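Local coordinates for sulfite dehydrogenase (Paracoccus pantotrophus, PDB 2XTS) that oxidises protein-bound sulfane sulfur in the Sox pathway, using a molybdenum cofactor and handing the electrons to a haem-bearing cytochrome subunit, at the interface of chains A and B and the interface of chains A and C. Numbering follows the deposited sequence. Chains: chain A/B, Sulfite dehydrogenase; chain C, Cytochrome.

Contact 1: the interface of chains A and B. Residues chain A 279-283, 285; chain B 108.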
ATOM      1  N   HIS A 279     -12.429   8.841 -25.078  1.00 13.49           N
ATOM      2  CA  HIS A 279     -11.346   9.331 -25.915  1.00 14.59           C
ATOM      3  C   HIS A 279     -11.430   8.961 -27.380  1.00 15.67           C
ATOM      4  O   HIS A 279     -10.533   9.306 -28.161  1.00 16.99           O
ATOM      5  CB  HIS A 279      -9.982   8.921 -25.349  1.00 14.54           C
ATOM      6  CG  HIS A 279      -9.800   7.448 -25.158  1.00 13.98           C
ATOM      7  ND1 HIS A 279      -9.948   6.516 -26.167  1.00 15.57           N
ATOM      8  CD2 HIS A 279      -9.383   6.758 -24.073  1.00 13.17           C
ATOM      9  CE1 HIS A 279      -9.678   5.313 -25.686  1.00 12.06           C
ATOM     10  NE2 HIS A 279      -9.328   5.437 -24.422  1.00 15.44           N
ATOM     11  N   GLY A 280     -12.504   8.285 -27.774  1.00 16.01           N
ATOM     12  CA  GLY A 280     -12.718   7.996 -29.182  1.00 16.94           C
ATOM     13  C   GLY A 280     -12.071   6.704 -29.627  1.00 16.76           C
ATOM     14  O   GLY A 280     -11.631   5.877 -28.821  1.00 16.86           O
ATOM     15  N   LYS A 281     -12.015   6.526 -30.943  1.00 16.81           N
ATOM     16  CA  LYS A 281     -11.472   5.316 -31.547  1.00 16.21           C
ATOM     17  C   LYS A 281      -9.953   5.250 -31.401  1.00 15.47           C
ATOM     18  O   LYS A 281      -9.330   6.283 -31.163  1.00 15.94           O
ATOM     19  CB  LYS A 281     -11.842   5.273 -33.027  1.00 17.62           C
ATOM     20  CG  LYS A 281     -13.321   5.505 -33.243  1.00 19.35           C
ATOM     21  CD  LYS A 281     -13.685   5.337 -34.679  1.00 21.04           C
ATOM     22  CE  LYS A 281     -15.163   5.565 -34.894  1.00 21.82           C
ATOM     23  NZ  LYS A 281     -15.553   6.980 -34.687  1.00 24.73           N
ATOM     24  N   GLY A 282      -9.389   4.052 -31.511  1.00 14.85           N
ATOM     25  CA  GLY A 282      -7.949   3.862 -31.526  1.00 14.32           C
ATOM     26  C   GLY A 282      -7.495   3.041 -30.324  1.00 13.22           C
ATOM     27  O   GLY A 282      -8.276   2.305 -29.715  1.00 13.87           O
ATOM     28  N   PRO A 283      -6.217   3.168 -29.956  1.00 11.83           N
ATOM     29  CA  PRO A 283      -5.667   2.413 -28.826  1.00 11.72           C
ATOM     30  C   PRO A 283      -6.520   2.483 -27.561  1.00 10.38           C
ATOM     31  O   PRO A 283      -6.944   3.558 -27.135  1.00 11.11           O
ATOM     32  CB  PRO A 283      -4.328   3.094 -28.587  1.00 12.10           C
ATOM     33  CG  PRO A 283      -3.942   3.592 -29.943  1.00 13.20           C
ATOM     34  CD  PRO A 283      -5.205   4.028 -30.594  1.00 13.22           C
ATOM     35  N   VAL A 285      -6.688   0.479 -23.603  1.00  9.31           N
ATOM     36  CA  VAL A 285      -6.211  -0.485 -22.615  1.00  8.66           C
ATOM     37  C   VAL A 285      -7.397  -1.188 -21.956  1.00  8.71           C
ATOM     38  O   VAL A 285      -8.302  -0.550 -21.421  1.00 10.56           O
ATOM     39  CB  VAL A 285      -5.373   0.215 -21.529  1.00  9.57           C
ATOM     40  CG1 VAL A 285      -5.039  -0.785 -20.396  1.00 10.24           C
ATOM     41  CG2 VAL A 285      -4.099   0.852 -22.159  1.00  9.61           C
TER
ATOM     42  N   ARG B 108      -3.635   5.488 -22.615  1.00  7.62           N
ATOM     43  CA  ARG B 108      -3.931   4.609 -23.755  1.00  8.20           C
ATOM     44  C   ARG B 108      -2.754   3.780 -24.233  1.00  8.97           C
ATOM     45  O   ARG B 108      -2.903   2.930 -25.110  1.00  9.99           O
ATOM     46  CB  ARG B 108      -4.488   5.422 -24.903  1.00  9.00           C
ATOM     47  CG  ARG B 108      -5.693   6.247 -24.508  1.00  9.93           C
ATOM     48  CD  ARG B 108      -6.127   7.147 -25.636  1.00  9.98           C
ATOM     49  NE  ARG B 108      -6.664   6.373 -26.735  1.00 10.43           N
ATOM     50  CZ  ARG B 108      -7.170   6.895 -27.844  1.00 11.32           C
ATOM     51  NH1 ARG B 108      -7.191   8.205 -28.024  1.00 12.30           N
ATOM     52  NH2 ARG B 108      -7.640   6.089 -28.774  1.00 12.68           N
TER
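B:Arg108 meets the ring of A:His279 through a bend late in its own chain: CG stands anti to the carbonyl carbon, CD continues extended, and the turn at chi3 (68°) swings the guanidinium into the turn formed by chain A residues 279-283. On the other side, A:His279 places CG between its backbone N and carbonyl carbon (chi1 57°), which brings the imidazole over the arginine's end. The two flat groups stack 13° from parallel, the side chains running past each other in opposite directions. NE of B:Arg108 lies over the middle of the imidazole, 3.4 Å from its centroid, a cation-pi contact, while the methylene CD packs on CD2 of the ring at 3.6 Å. The guanidinium edge is spent on backbone carbonyls of chain A. NE and NH2 grip A:Pro283 O side-on, two donors on one oxygen; the NE bond is 2.9 Å and the oxygen lies in the guanidinium plane. NH2 also donates to A:Lys281 O, likewise in the plane of the guanidinium but reaching that carbonyl from above its own plane. Three bonds in the plane and a ring across one face together fix the rotation of the guanidinium. The imidazole is steadied in turn by ND1, which donates to A:Gly280 O at 3.2 Å, a second-shell bond that probably helps hold the ring for stacking. The guanidinium, probably cationic, is met here by the carbonyl oxygens of A:Lys281 and A:Pro283. This belongs to a two-fold symmetric interface, probably that of a homodimer given the dimerisation family, repeated with the chains exchanged, in which a loop residue of one subunit docks on the start of strand 282-291, within the dimerisation domain of the other. Farther along that strand, the methyl CG2 of A:Val285 rests 4.1 Å from CA of B:Arg108.

Contact 2: the interface of chains A and C. Residues chain A 132-134, 385; chain C 178-179, 182.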
ATOM      1  N   GLN A 132     -27.849  -6.161 -11.747  1.00  9.82           N
ATOM      2  CA  GLN A 132     -28.551  -5.244 -10.849  1.00 10.03           C
ATOM      3  C   GLN A 132     -27.800  -3.935 -10.635  1.00  9.50           C
ATOM      4  O   GLN A 132     -28.392  -2.891 -10.770  1.00 10.78           O
ATOM      5  CB  GLN A 132     -28.855  -5.909  -9.500  1.00 10.63           C
ATOM      6  CG  GLN A 132     -29.829  -7.099  -9.603  1.00 13.12           C
ATOM      7  CD  GLN A 132     -30.522  -7.443  -8.308  1.00 17.36           C
ATOM      8  OE1 GLN A 132     -30.158  -6.962  -7.239  1.00 19.81           O
ATOM      9  NE2 GLN A 132     -31.534  -8.294  -8.403  1.00 19.78           N
ATOM     10  N   LEU A 133     -26.513  -3.983 -10.313  1.00  8.66           N
ATOM     11  CA  LEU A 133     -25.772  -2.762  -9.969  1.00  8.84           C
ATOM     12  C   LEU A 133     -24.826  -2.369 -11.104  1.00  8.51           C
ATOM     13  O   LEU A 133     -24.372  -3.207 -11.864  1.00  8.74           O
ATOM     14  CB  LEU A 133     -25.017  -2.918  -8.625  1.00  9.15           C
ATOM     15  CG  LEU A 133     -25.871  -3.119  -7.358  1.00  9.93           C
ATOM     16  CD1 LEU A 133     -25.004  -3.411  -6.183  1.00 10.80           C
ATOM     17  CD2 LEU A 133     -26.698  -1.902  -7.073  1.00 14.38           C
ATOM     18  N   GLU A 134     -24.573  -1.073 -11.208  1.00  7.97           N
ATOM     19  CA  GLU A 134     -23.875  -0.491 -12.343  1.00  8.36           C
ATOM     20  C   GLU A 134     -22.460  -0.052 -11.969  1.00  8.19           C
ATOM     21  O   GLU A 134     -22.258   1.059 -11.460  1.00  9.15           O
ATOM     22  CB  GLU A 134     -24.685   0.709 -12.830  1.00  8.98           C
ATOM     23  CG  GLU A 134     -26.106   0.356 -13.286  1.00  9.97           C
ATOM     24  CD  GLU A 134     -26.957   1.578 -13.545  1.00 11.56           C
ATOM     25  OE1 GLU A 134     -26.455   2.496 -14.224  1.00 12.50           O
ATOM     26  OE2 GLU A 134     -28.118   1.617 -13.057  1.00 12.63           O
ATOM     27  N   GLU A 385     -22.124  -0.900 -20.048  1.00  8.08           N
ATOM     28  CA  GLU A 385     -23.189  -1.432 -19.195  1.00  8.58           C
ATOM     29  C   GLU A 385     -22.884  -2.817 -18.655  1.00  7.74           C
ATOM     30  O   GLU A 385     -22.275  -3.666 -19.315  1.00  8.98           O
ATOM     31  CB  GLU A 385     -24.500  -1.522 -19.999  1.00  9.12           C
ATOM     32  CG  GLU A 385     -25.212  -0.201 -20.235  1.00  9.49           C
ATOM     33  CD  GLU A 385     -26.627  -0.346 -20.765  1.00 11.29           C
ATOM     34  OE1 GLU A 385     -27.270  -1.362 -20.454  1.00 12.25           O
ATOM     35  OE2 GLU A 385     -27.097   0.583 -21.456  1.00 13.50           O
TER
ATOM     36  N   ALA C 178     -28.620  -3.891 -15.995  1.00  9.29           N
ATOM     37  CA  ALA C 178     -28.696  -3.215 -14.687  1.00  8.91           C
ATOM     38  C   ALA C 178     -29.347  -1.850 -14.791  1.00  9.23           C
ATOM     39  O   ALA C 178     -29.985  -1.401 -13.852  1.00  9.17           O
ATOM     40  CB  ALA C 178     -27.304  -3.102 -14.071  1.00  9.46           C
ATOM     41  N   VAL C 179     -29.173  -1.144 -15.908  1.00 10.14           N
ATOM     42  CA  VAL C 179     -29.795   0.168 -16.027  1.00 10.61           C
ATOM     43  C   VAL C 179     -31.318   0.103 -15.934  1.00 11.10           C
ATOM     44  O   VAL C 179     -31.953   1.080 -15.609  1.00 12.35           O
ATOM     45  CB  VAL C 179     -29.415   0.902 -17.317  1.00 10.51           C
ATOM     46  CG1 VAL C 179     -27.945   1.310 -17.289  1.00 11.60           C
ATOM     47  CG2 VAL C 179     -29.807   0.102 -18.570  1.00 11.83           C
ATOM     48  N   ASN C 182     -31.872   0.665 -12.093  1.00 11.19           N
ATOM     49  CA  ASN C 182     -31.521   2.019 -11.684  1.00 11.84           C
ATOM     50  C   ASN C 182     -31.534   2.159 -10.167  1.00 11.11           C
ATOM     51  O   ASN C 182     -32.159   3.070  -9.624  1.00 13.25           O
ATOM     52  CB  ASN C 182     -32.457   3.043 -12.359  1.00 13.12           C
ATOM     53  CG  ASN C 182     -32.011   4.494 -12.139  1.00 15.58           C
ATOM     54  OD1 ASN C 182     -30.827   4.774 -11.890  1.00 16.60           O
ATOM     55  ND2 ASN C 182     -32.961   5.421 -12.226  1.00 20.10           N
TER
HETATM   56  O   HOH W   1     -27.096  -2.113 -17.891  1.00 10.10           O
HETATM   57  O   HOH W   2     -28.581   3.523 -10.942  1.00 14.78           O
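Van der Waals contact joins A:Glu134 and A:Glu385 to C:Val179, whose two methyls are shared between the acids. CG1 faces A:Glu134, 3.9 Å from the carboxylate carbon CD, and CG2 faces A:Glu385, 3.9 Å from its CD. Both glutamates are extended beyond CG and cross the valine at about a right angle. CG2 of C:Val179 lies between its backbone N and carbonyl carbon (chi1 to CG1 -69°), the placing that turns this methyl to A:Glu385. Alongside, the methyl CB of C:Ala178 sits against CG of A:Glu134 at 3.7 Å and against the backbone A:Gln132 O at 3.5 Å. Polar contact runs through water. One water lies 2.7 Å from A:Glu385 OE1 and bonds to the backbone N of C:Val179 in a nearly straight line (165° at H). A second joins A:Glu134 OE2, 2.9 Å away, to the side-chain amide oxygen OD1 of C:Asn182. An alanine in place of A:Glu134 would probably leave this water without its carboxylate mate and open a gap beside C:Ala178 CB and C:Val179 CG1. The patch seats the short 3-10 helix 178-180 of the cytochrome on chain A, and so probably helps to fasten the tail of the electron-transfer subunit to its molybdenum-bearing partner.

About 24 Å separates the centres of contact 1 and contact 2, and no residue belongs to both. Chain A is their common member: contact 1 uses its residues 279-283 and strand 282-291 against a second copy of the same protein, contact 2 its residues 132-134 and strand 384-389 against the cytochrome. The two surfaces thus draw on different segments of chain A. Separate surfaces let one chain A hold both partners at once, consistent with the deposited assembly of two dehydrogenase and two cytochrome chains.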